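Local atomic coordinates of conserved hypothetical protein TM1158 (Thermotoga maritima, PDB entry 1O1Y), a protein that probably acts as a class I glutamine amidotransferase, releasing ammonia from glutamine for transfer to an acceptor that is not known. Residues Leu43-Gly48 with Tyr76-Tyr81; Lys108-Ser113 with Asp155-Ala160; Gln148-Thr153 with Glu167-Gln172. One frame throughout, in Å; residues are numbered along the deposited sequence.

Interaction 1 of 3, residues Leu43-Gly48 with Tyr76-Tyr81; sequences LDTPKG and YPFLKY
Pro46 rests on the Phe78 ring where the loop leaving strand 39-43, an outer strand of the flavodoxin-like fold's sheet, meets the beginning of helix 78-92. The main interaction is a CH-pi contact. Pro46 CG stands 3.7 Å from the centroid of the Phe78 ring and only 9° off its normal, so CG sits over the middle of the face. Pro46 CB and CA lie toward the CD2-CE2 side of the ring, CB 3.8 Å from Phe78 CE2. On the opposite face, the carbonyl carbon of Tyr76 lies 4.2 Å above the plane of the Phe78 ring, offset toward its rim. Phe78 CG sits between its own backbone N and carbonyl carbon (chi1 55°), which starts the ring off toward the loop. Proline suits this place because its ring is compact, rigid and rich in C-H groups.

A second set of contacts is purely van der Waals. Thr45 crosses Phe78 at about a right angle, its OG1 3.6 Å from Phe78 CD1. Its methyl CG2 turns to the edge of the Tyr81 ring, 4.1 Å from CD2, and at the same edge Leu43 CD2 lies 4.3 Å from Tyr81 CE2. Threonine thus serves two aromatic rings with its two branches.

Polar groups find partners elsewhere. Thr45 OG1 is hydrogen-bonded to Glu82, the residue after Tyr81 on the helix, and Tyr81 OH to the backbone N of Leu51, while Lys50 makes a cation-pi contact with the Tyr81 ring. The short 3-10 segment 45-47 closes at Gly48, where the positive phi would jam a CB against the carbonyl O of Lys47, and Gly48 N donates to Thr45 O over 2.9 Å. That same Thr45 O also touches Phe78 CB, at 3.5 Å.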
loop_
_atom_site.group_PDB
_atom_site.type_symbol
_atom_site.label_atom_id
_atom_site.label_comp_id
_atom_site.label_asym_id
_atom_site.label_seq_id
_atom_site.Cartn_x
_atom_site.Cartn_y
_atom_site.Cartn_z
ATOM N N LEU A 43 9.737 6.754 -7.991
ATOM C CA LEU A 43 9.791 6.264 -9.379
ATOM C C LEU A 43 8.371 6.412 -9.959
ATOM O O LEU A 43 7.477 5.688 -9.580
ATOM C CB LEU A 43 10.233 4.822 -9.450
ATOM C CG LEU A 43 10.353 4.257 -10.875
ATOM C CD1 LEU A 43 11.454 4.930 -11.665
ATOM C CD2 LEU A 43 10.565 2.754 -10.800
ATOM N N ASP A 44 8.197 7.384 -10.833
ATOM C CA ASP A 44 6.905 7.667 -11.466
ATOM C C ASP A 44 6.909 7.023 -12.835
ATOM O O ASP A 44 7.225 7.645 -13.857
ATOM C CB ASP A 44 6.667 9.158 -11.564
ATOM C CG ASP A 44 6.391 9.763 -10.197
ATOM O OD1 ASP A 44 7.257 10.486 -9.669
ATOM O OD2 ASP A 44 5.347 9.519 -9.587
ATOM N N THR A 45 6.574 5.745 -12.834
ATOM C CA THR A 45 6.626 4.968 -14.059
ATOM C C THR A 45 5.655 5.466 -15.131
ATOM O O THR A 45 5.984 5.344 -16.298
ATOM C CB THR A 45 6.349 3.485 -13.816
ATOM O OG1 THR A 45 5.154 3.348 -13.054
ATOM C CG2 THR A 45 7.485 2.872 -12.929
ATOM N N PRO A 46 4.490 6.018 -14.783
ATOM C CA PRO A 46 3.612 6.538 -15.852
ATOM C C PRO A 46 4.216 7.679 -16.608
ATOM O O PRO A 46 3.792 7.977 -17.730
ATOM C CB PRO A 46 2.342 6.946 -15.098
ATOM C CG PRO A 46 2.392 6.148 -13.884
ATOM C CD PRO A 46 3.847 6.159 -13.465
ATOM N N LYS A 47 5.236 8.309 -16.047
ATOM C CA LYS A 47 5.976 9.342 -16.746
ATOM C C LYS A 47 7.099 8.828 -17.623
ATOM O O LYS A 47 7.854 9.619 -18.171
ATOM C CB LYS A 47 6.572 10.319 -15.756
ATOM C CG LYS A 47 5.533 11.052 -14.974
ATOM C CD LYS A 47 6.205 12.138 -14.194
ATOM C CE LYS A 47 5.278 12.773 -13.204
ATOM N NZ LYS A 47 5.808 14.134 -12.874
ATOM N N GLY A 48 7.218 7.510 -17.743
ATOM C CA GLY A 48 8.318 6.904 -18.463
ATOM C C GLY A 48 9.588 6.707 -17.647
ATOM O O GLY A 48 10.630 6.326 -18.193
ATOM N N TYR A 76 -2.014 0.488 -19.861
ATOM C CA TYR A 76 -1.003 1.106 -18.998
ATOM C C TYR A 76 0.315 0.326 -19.143
ATOM O O TYR A 76 0.635 -0.487 -18.288
ATOM C CB TYR A 76 -1.476 1.098 -17.525
ATOM C CG TYR A 76 -2.845 1.771 -17.337
ATOM C CD1 TYR A 76 -2.992 3.144 -17.476
ATOM C CD2 TYR A 76 -3.986 1.029 -17.054
ATOM C CE1 TYR A 76 -4.226 3.736 -17.335
ATOM C CE2 TYR A 76 -5.191 1.619 -16.876
ATOM C CZ TYR A 76 -5.322 2.978 -17.054
ATOM O OH TYR A 76 -6.538 3.600 -16.917
ATOM N N PRO A 77 1.042 0.538 -20.223
ATOM C CA PRO A 77 2.255 -0.252 -20.481
ATOM C C PRO A 77 3.335 -0.150 -19.393
ATOM O O PRO A 77 4.135 -1.088 -19.271
ATOM C CB PRO A 77 2.776 0.313 -21.802
ATOM C CG PRO A 77 1.645 0.976 -22.440
ATOM C CD PRO A 77 0.755 1.459 -21.347
ATOM N N PHE A 78 3.346 0.929 -18.612
ATOM C CA PHE A 78 4.267 1.022 -17.475
ATOM C C PHE A 78 4.122 -0.118 -16.476
ATOM O O PHE A 78 5.075 -0.422 -15.760
ATOM C CB PHE A 78 4.181 2.392 -16.744
ATOM C CG PHE A 78 2.807 2.766 -16.275
ATOM C CD1 PHE A 78 2.319 2.341 -15.057
ATOM C CD2 PHE A 78 1.998 3.577 -17.073
ATOM C CE1 PHE A 78 1.014 2.693 -14.631
ATOM C CE2 PHE A 78 0.716 3.943 -16.660
ATOM C CZ PHE A 78 0.223 3.497 -15.447
ATOM N N LEU A 79 2.930 -0.728 -16.395
ATOM C CA LEU A 79 2.711 -1.836 -15.492
ATOM C C LEU A 79 3.569 -3.031 -15.845
ATOM O O LEU A 79 3.995 -3.753 -14.932
ATOM C CB LEU A 79 1.239 -2.265 -15.412
ATOM C CG LEU A 79 0.181 -1.288 -14.900
ATOM C CD1 LEU A 79 -1.212 -1.853 -15.076
ATOM C CD2 LEU A 79 0.451 -0.914 -13.466
ATOM N N LYS A 80 3.843 -3.256 -17.118
ATOM C CA LYS A 80 4.700 -4.349 -17.531
ATOM C C LYS A 80 6.096 -4.230 -16.882
ATOM O O LYS A 80 6.642 -5.196 -16.384
ATOM C CB LYS A 80 4.791 -4.387 -19.068
ATOM C CG LYS A 80 5.534 -5.577 -19.597
ATOM N N TYR A 81 6.653 -3.024 -16.898
ATOM C CA TYR A 81 7.944 -2.757 -16.247
ATOM C C TYR A 81 7.879 -2.985 -14.738
ATOM O O TYR A 81 8.788 -3.565 -14.135
ATOM C CB TYR A 81 8.350 -1.314 -16.548
ATOM C CG TYR A 81 9.642 -0.884 -15.939
ATOM C CD1 TYR A 81 10.819 -1.512 -16.270
ATOM C CD2 TYR A 81 9.692 0.154 -15.016
ATOM C CE1 TYR A 81 12.042 -1.086 -15.709
ATOM C CE2 TYR A 81 10.910 0.563 -14.439
ATOM C CZ TYR A 81 12.062 -0.061 -14.778
ATOM O OH TYR A 81 13.283 0.336 -14.247
#

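Interaction 2 of 3, residues Lys108-Ser113 with Asp155-Ala160; sequences KVLGAS and DLPRRA
Leu110 CB meets Pro157 CB at 3.6 Å. Ala112 CB packs beside Pro157 CG at 4.0 Å. Ala112 CB is also pressed against the backbone, 3.2 Å from Asp155 O, a closeness that suits a side chain as small as alanine. Further along, Asp155 N donates to Ser113 O over 3.0 Å in a nearly straight bond (162°), as the two strips run in roughly opposite directions. Leu110 CD2 reaches Arg159 NH2, at 3.7 Å.

Waters fill in the polar rim. One accepts from Ser113 N and donates to Asp155 OD2; the other carboxylate oxygen is bonded to Tyr115 OH. Two more donate to Leu110 O: one accepts from Arg158 N, the other from Arg159 N and from NE, which a bend at chi3 (-65°) places there.

What sets these groups in place is a Schellman motif ending helix 102-109, with Gly111 as its positive-phi C-prime residue, and a type I beta turn from Pro157 to Ala160. Behind them Phe174 and Tyr176 of the central sheet back Leu110. An apolar centre is thus rimmed by one direct backbone bond and water-mediated ones, and the positive charge of Arg159 close to the carbonyl end of the helix is likely to be electrostatically favourable.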
loop_
_atom_site.group_PDB
_atom_site.type_symbol
_atom_site.label_atom_id
_atom_site.label_comp_id
_atom_site.label_asym_id
_atom_site.label_seq_id
_atom_site.Cartn_x
_atom_site.Cartn_y
_atom_site.Cartn_z
ATOM N N LYS A 108 -0.950 -10.993 -7.843
ATOM C CA LYS A 108 -0.886 -11.505 -9.204
ATOM C C LYS A 108 0.470 -12.169 -9.523
ATOM O O LYS A 108 0.517 -13.228 -10.110
ATOM C CB LYS A 108 -1.194 -10.366 -10.212
ATOM C CG LYS A 108 -1.032 -10.783 -11.647
ATOM C CD LYS A 108 -1.423 -9.632 -12.602
ATOM C CE LYS A 108 -0.808 -9.825 -13.988
ATOM N NZ LYS A 108 -1.181 -8.784 -15.020
ATOM N N VAL A 109 1.564 -11.511 -9.160
ATOM C CA VAL A 109 2.892 -12.062 -9.405
ATOM C C VAL A 109 3.054 -13.409 -8.681
ATOM O O VAL A 109 3.703 -14.345 -9.195
ATOM C CB VAL A 109 3.980 -11.055 -9.049
ATOM C CG1 VAL A 109 5.336 -11.701 -9.067
ATOM C CG2 VAL A 109 3.948 -9.880 -10.022
ATOM N N LEU A 110 2.415 -13.528 -7.516
ATOM C CA LEU A 110 2.462 -14.746 -6.694
ATOM C C LEU A 110 1.376 -15.745 -7.127
ATOM O O LEU A 110 1.104 -16.745 -6.439
ATOM C CB LEU A 110 2.283 -14.355 -5.228
ATOM C CG LEU A 110 3.460 -13.547 -4.663
ATOM C CD1 LEU A 110 3.137 -13.165 -3.239
ATOM C CD2 LEU A 110 4.736 -14.340 -4.718
ATOM N N GLY A 111 0.727 -15.467 -8.251
ATOM C CA GLY A 111 -0.113 -16.456 -8.893
ATOM C C GLY A 111 -1.611 -16.379 -8.608
ATOM O O GLY A 111 -2.341 -17.216 -9.114
ATOM N N ALA A 112 -2.066 -15.368 -7.871
ATOM C CA ALA A 112 -3.469 -15.270 -7.433
ATOM C C ALA A 112 -4.260 -14.369 -8.367
ATOM O O ALA A 112 -3.712 -13.439 -8.915
ATOM C CB ALA A 112 -3.546 -14.703 -6.037
ATOM N N SER A 113 -5.548 -14.651 -8.512
ATOM C CA SER A 113 -6.441 -13.837 -9.314
ATOM C C SER A 113 -6.767 -12.544 -8.585
ATOM O O SER A 113 -6.882 -12.496 -7.350
ATOM C CB SER A 113 -7.746 -14.614 -9.631
ATOM O OG SER A 113 -7.524 -15.775 -10.399
ATOM N N ASP A 155 -7.547 -13.166 -4.506
ATOM C CA ASP A 155 -7.369 -14.430 -3.794
ATOM C C ASP A 155 -6.046 -14.393 -3.035
ATOM O O ASP A 155 -5.118 -13.695 -3.404
ATOM C CB ASP A 155 -7.305 -15.568 -4.766
ATOM C CG ASP A 155 -8.649 -15.914 -5.362
ATOM O OD1 ASP A 155 -9.689 -15.554 -4.747
ATOM O OD2 ASP A 155 -8.735 -16.558 -6.437
ATOM N N LEU A 156 -5.962 -15.157 -1.955
ATOM C CA LEU A 156 -4.711 -15.280 -1.201
ATOM C C LEU A 156 -3.741 -16.174 -1.955
ATOM O O LEU A 156 -4.068 -17.294 -2.275
ATOM C CB LEU A 156 -5.010 -15.886 0.171
ATOM C CG LEU A 156 -3.845 -16.081 1.154
ATOM C CD1 LEU A 156 -3.357 -14.748 1.611
ATOM C CD2 LEU A 156 -4.294 -16.907 2.316
ATOM N N PRO A 157 -2.544 -15.685 -2.290
ATOM C CA PRO A 157 -1.607 -16.538 -2.999
ATOM C C PRO A 157 -1.256 -17.764 -2.180
ATOM O O PRO A 157 -1.241 -17.736 -0.941
ATOM C CB PRO A 157 -0.376 -15.660 -3.159
ATOM C CG PRO A 157 -0.878 -14.256 -3.142
ATOM C CD PRO A 157 -2.027 -14.308 -2.148
ATOM N N ARG A 158 -0.969 -18.822 -2.890
ATOM C CA ARG A 158 -0.750 -20.115 -2.260
ATOM C C ARG A 158 0.380 -20.021 -1.257
ATOM O O ARG A 158 0.301 -20.553 -0.156
ATOM C CB ARG A 158 -0.427 -21.171 -3.289
ATOM C CG ARG A 158 -0.287 -22.560 -2.653
ATOM C CD ARG A 158 0.018 -23.669 -3.649
ATOM N NE ARG A 158 1.031 -23.222 -4.597
ATOM C CZ ARG A 158 2.336 -23.400 -4.458
ATOM N NH1 ARG A 158 2.833 -24.094 -3.436
ATOM N NH2 ARG A 158 3.152 -22.909 -5.382
ATOM N N ARG A 159 1.449 -19.351 -1.604
ATOM C CA ARG A 159 2.550 -19.384 -0.634
ATOM C C ARG A 159 2.414 -18.329 0.530
ATOM O O ARG A 159 3.209 -18.301 1.481
ATOM C CB ARG A 159 3.858 -19.249 -1.414
ATOM C CG ARG A 159 4.195 -20.486 -2.305
ATOM C CD ARG A 159 5.222 -20.178 -3.430
ATOM N NE ARG A 159 4.693 -19.218 -4.422
ATOM C CZ ARG A 159 5.428 -18.531 -5.311
ATOM N NH1 ARG A 159 6.756 -18.654 -5.355
ATOM N NH2 ARG A 159 4.827 -17.709 -6.166
ATOM N N ALA A 160 1.376 -17.505 0.480
ATOM C CA ALA A 160 1.256 -16.380 1.389
ATOM C C ALA A 160 0.493 -16.693 2.668
ATOM O O ALA A 160 -0.362 -17.604 2.720
ATOM C CB ALA A 160 0.595 -15.201 0.664
HETATM O O HOH W 1 -1.018 -18.451 -5.797
HETATM O O HOH W 2 2.060 -18.470 -4.597
HETATM O O HOH W 3 -6.743 -17.276 -8.059
#

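Interaction 3 of 3, residues Gln148-Thr153 with Glu167-Gln172; sequences QWHGDT and EKYENQ. With SO4 (sulfate ion), chain C.
Gln148 and Gln172 reach toward each other tip to tip, with Gln148 NE2 donating to Gln172 OE1 over 2.9 Å. Both chains bend at chi2, which places the amide carbon CD. The acceptor lies close to the amide plane of Gln148, but the donor stands 45° above the carbonyl plane of Gln172, and the amide planes are 51° apart. Bonds from Gln172 NE2 to Ser166 OG and Glu122 OE1 fix the flip of its amide and present OE1. An alanine in place of Gln148 would probably leave Gln172 OE1 without this buried donor and open a gap.

His150 and Tyr169 form an offset edge-to-face pair, the histidine giving the edge, with planes at 66° and His150 CE1 3.8 Å from Tyr169 CD2. Histidine suits the place because both nitrogens find partners, ND1 donating to Asp152 O over 2.6 Å and NE2 bonded to Glu122. Thr153 gives the ring a methyl, CG2 3.8 Å from Tyr169 CD1, while two waters join its hydroxyl to the backbone of Asn171.

A sulfate, probably from the crystallisation liquor, is bound by the backbone N atoms of Gly151 and Asp152, just after Trp149 and His150, which both face Glu122 in a classic beta bulge.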
loop_
_atom_site.group_PDB
_atom_site.type_symbol
_atom_site.label_atom_id
_atom_site.label_comp_id
_atom_site.label_asym_id
_atom_site.label_seq_id
_atom_site.Cartn_x
_atom_site.Cartn_y
_atom_site.Cartn_z
ATOM N N GLN A 148 -9.826 2.994 3.341
ATOM C CA GLN A 148 -9.993 2.156 2.152
ATOM C C GLN A 148 -10.416 3.001 0.989
ATOM O O GLN A 148 -11.232 3.939 1.119
ATOM C CB GLN A 148 -11.106 1.117 2.355
ATOM C CG GLN A 148 -10.808 0.112 3.476
ATOM C CD GLN A 148 -9.877 -0.999 3.049
ATOM O OE1 GLN A 148 -9.179 -0.896 2.033
ATOM N NE2 GLN A 148 -9.867 -2.090 3.834
ATOM N N TRP A 149 -9.905 2.657 -0.174
ATOM C CA TRP A 149 -10.385 3.242 -1.400
ATOM C C TRP A 149 -10.181 2.251 -2.544
ATOM O O TRP A 149 -9.287 2.399 -3.363
ATOM C CB TRP A 149 -9.672 4.561 -1.703
ATOM C CG TRP A 149 -10.480 5.439 -2.661
ATOM C CD1 TRP A 149 -11.061 5.064 -3.834
ATOM C CD2 TRP A 149 -10.814 6.823 -2.481
ATOM N NE1 TRP A 149 -11.740 6.126 -4.385
ATOM C CE2 TRP A 149 -11.581 7.220 -3.582
ATOM C CE3 TRP A 149 -10.547 7.761 -1.490
ATOM C CZ2 TRP A 149 -12.066 8.524 -3.718
ATOM C CZ3 TRP A 149 -11.017 9.050 -1.639
ATOM C CH2 TRP A 149 -11.765 9.412 -2.733
ATOM N N HIS A 150 -11.036 1.233 -2.609
ATOM C CA HIS A 150 -10.829 0.161 -3.584
ATOM C C HIS A 150 -12.143 -0.505 -3.948
ATOM O O HIS A 150 -13.040 -0.622 -3.129
ATOM C CB HIS A 150 -9.813 -0.881 -3.064
ATOM C CG HIS A 150 -10.373 -1.832 -2.054
ATOM N ND1 HIS A 150 -10.807 -3.103 -2.390
ATOM C CD2 HIS A 150 -10.610 -1.694 -0.727
ATOM C CE1 HIS A 150 -11.291 -3.697 -1.310
ATOM N NE2 HIS A 150 -11.203 -2.855 -0.292
ATOM N N GLY A 151 -12.185 -0.982 -5.182
ATOM C CA GLY A 151 -13.255 -1.790 -5.696
ATOM C C GLY A 151 -12.830 -3.205 -6.032
ATOM O O GLY A 151 -13.693 -4.055 -6.173
ATOM N N ASP A 152 -11.542 -3.434 -6.195
ATOM C CA ASP A 152 -11.043 -4.772 -6.542
ATOM C C ASP A 152 -10.518 -5.450 -5.299
ATOM O O ASP A 152 -10.170 -4.811 -4.286
ATOM C CB ASP A 152 -9.922 -4.713 -7.572
ATOM C CG ASP A 152 -10.418 -4.491 -9.005
ATOM O OD1 ASP A 152 -11.661 -4.375 -9.266
ATOM O OD2 ASP A 152 -9.576 -4.386 -9.945
ATOM N N THR A 153 -10.466 -6.762 -5.386
ATOM C CA THR A 153 -9.822 -7.611 -4.376
ATOM C C THR A 153 -9.045 -8.757 -5.033
ATOM O O THR A 153 -8.816 -8.758 -6.221
ATOM C CB THR A 153 -10.921 -8.102 -3.348
ATOM O OG1 THR A 153 -10.306 -8.709 -2.192
ATOM C CG2 THR A 153 -11.826 -9.112 -3.939
ATOM N N GLU A 167 -14.941 -7.879 7.247
ATOM C CA GLU A 167 -16.282 -8.318 6.968
ATOM C C GLU A 167 -16.624 -8.353 5.475
ATOM O O GLU A 167 -17.218 -9.323 5.006
ATOM C CB GLU A 167 -17.279 -7.490 7.763
ATOM C CG GLU A 167 -18.619 -8.168 7.865
ATOM C CD GLU A 167 -19.454 -7.565 8.953
ATOM O OE1 GLU A 167 -20.127 -6.559 8.647
ATOM O OE2 GLU A 167 -19.407 -8.075 10.099
ATOM N N LYS A 168 -16.254 -7.329 4.707
ATOM C CA LYS A 168 -16.578 -7.329 3.287
ATOM C C LYS A 168 -15.665 -8.187 2.399
ATOM O O LYS A 168 -16.133 -8.772 1.394
ATOM C CB LYS A 168 -16.630 -5.900 2.734
ATOM C CG LYS A 168 -17.840 -5.118 3.216
ATOM C CD LYS A 168 -17.712 -3.606 3.005
ATOM C CE LYS A 168 -18.265 -3.125 1.696
ATOM N NZ LYS A 168 -19.764 -3.244 1.578
ATOM N N TYR A 169 -14.380 -8.252 2.756
ATOM C CA TYR A 169 -13.328 -8.874 1.933
ATOM C C TYR A 169 -12.454 -9.752 2.810
ATOM O O TYR A 169 -11.821 -9.307 3.798
ATOM C CB TYR A 169 -12.514 -7.803 1.125
ATOM C CG TYR A 169 -13.429 -7.192 0.132
ATOM C CD1 TYR A 169 -13.881 -7.948 -0.939
ATOM C CD2 TYR A 169 -13.962 -5.930 0.313
ATOM C CE1 TYR A 169 -14.829 -7.466 -1.805
ATOM C CE2 TYR A 169 -14.926 -5.416 -0.593
ATOM C CZ TYR A 169 -15.334 -6.211 -1.663
ATOM O OH TYR A 169 -16.268 -5.851 -2.602
ATOM N N GLU A 170 -12.437 -11.034 2.458
ATOM C CA GLU A 170 -11.663 -12.004 3.217
ATOM C C GLU A 170 -10.166 -11.640 3.214
ATOM O O GLU A 170 -9.446 -11.865 4.203
ATOM C CB GLU A 170 -11.833 -13.400 2.614
ATOM C CG GLU A 170 -11.135 -14.473 3.439
ATOM C CD GLU A 170 -11.517 -15.885 3.025
ATOM O OE1 GLU A 170 -11.674 -16.120 1.814
ATOM O OE2 GLU A 170 -11.655 -16.765 3.905
ATOM N N ASN A 171 -9.688 -11.113 2.090
ATOM C CA ASN A 171 -8.248 -10.860 1.932
ATOM C C ASN A 171 -7.906 -9.377 1.943
ATOM O O ASN A 171 -8.076 -8.684 0.959
ATOM C CB ASN A 171 -7.741 -11.559 0.670
ATOM C CG ASN A 171 -8.017 -13.032 0.683
ATOM O OD1 ASN A 171 -7.723 -13.720 1.675
ATOM N ND2 ASN A 171 -8.560 -13.558 -0.429
ATOM N N GLN A 172 -7.486 -8.903 3.107
ATOM C CA GLN A 172 -7.123 -7.484 3.279
ATOM C C GLN A 172 -5.633 -7.277 3.340
ATOM O O GLN A 172 -5.160 -6.161 3.127
ATOM C CB GLN A 172 -7.814 -6.932 4.521
ATOM C CG GLN A 172 -9.323 -6.678 4.265
ATOM C CD GLN A 172 -9.640 -5.429 3.470
ATOM O OE1 GLN A 172 -8.722 -4.687 3.099
ATOM N NE2 GLN A 172 -10.950 -5.183 3.215
HETATM S S SO4 C . -9.710 -0.445 -7.626
HETATM O O1 SO4 C . -10.803 0.490 -7.452
HETATM O O2 SO4 C . -9.479 -1.376 -6.495
HETATM O O3 SO4 C . -8.510 0.386 -7.720
HETATM O O4 SO4 C . -9.817 -1.210 -8.878
HETATM O O HOH W 4 -11.035 -10.817 -0.510
HETATM O O HOH W 5 -9.086 -6.783 -0.858
#

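Interactions 2 and 3 are neighbours, with centres 15 Å apart, and they touch where Leu156 N packs 3.4 Å from Asn171 ND2. Their segments alternate along the chain: residues 148-153 run through strand 152-154 into the loop 155-160 of interaction 2. Interaction 1 uses the first turn of helix 78-92, while Val109 of interaction 2 touches Phe83, Glu87 and Leu90 further along it. Its centre is about 22 Å from that of interaction 2 (nearest atoms about 7 Å) and about 25 Å from that of interaction 3 (nearest atoms about 10 Å). Cys100, oxidised here to cysteinesulfonic acid and consistent with the class I nucleophile, comes just before helix 102-109, whose far end enters interaction 2.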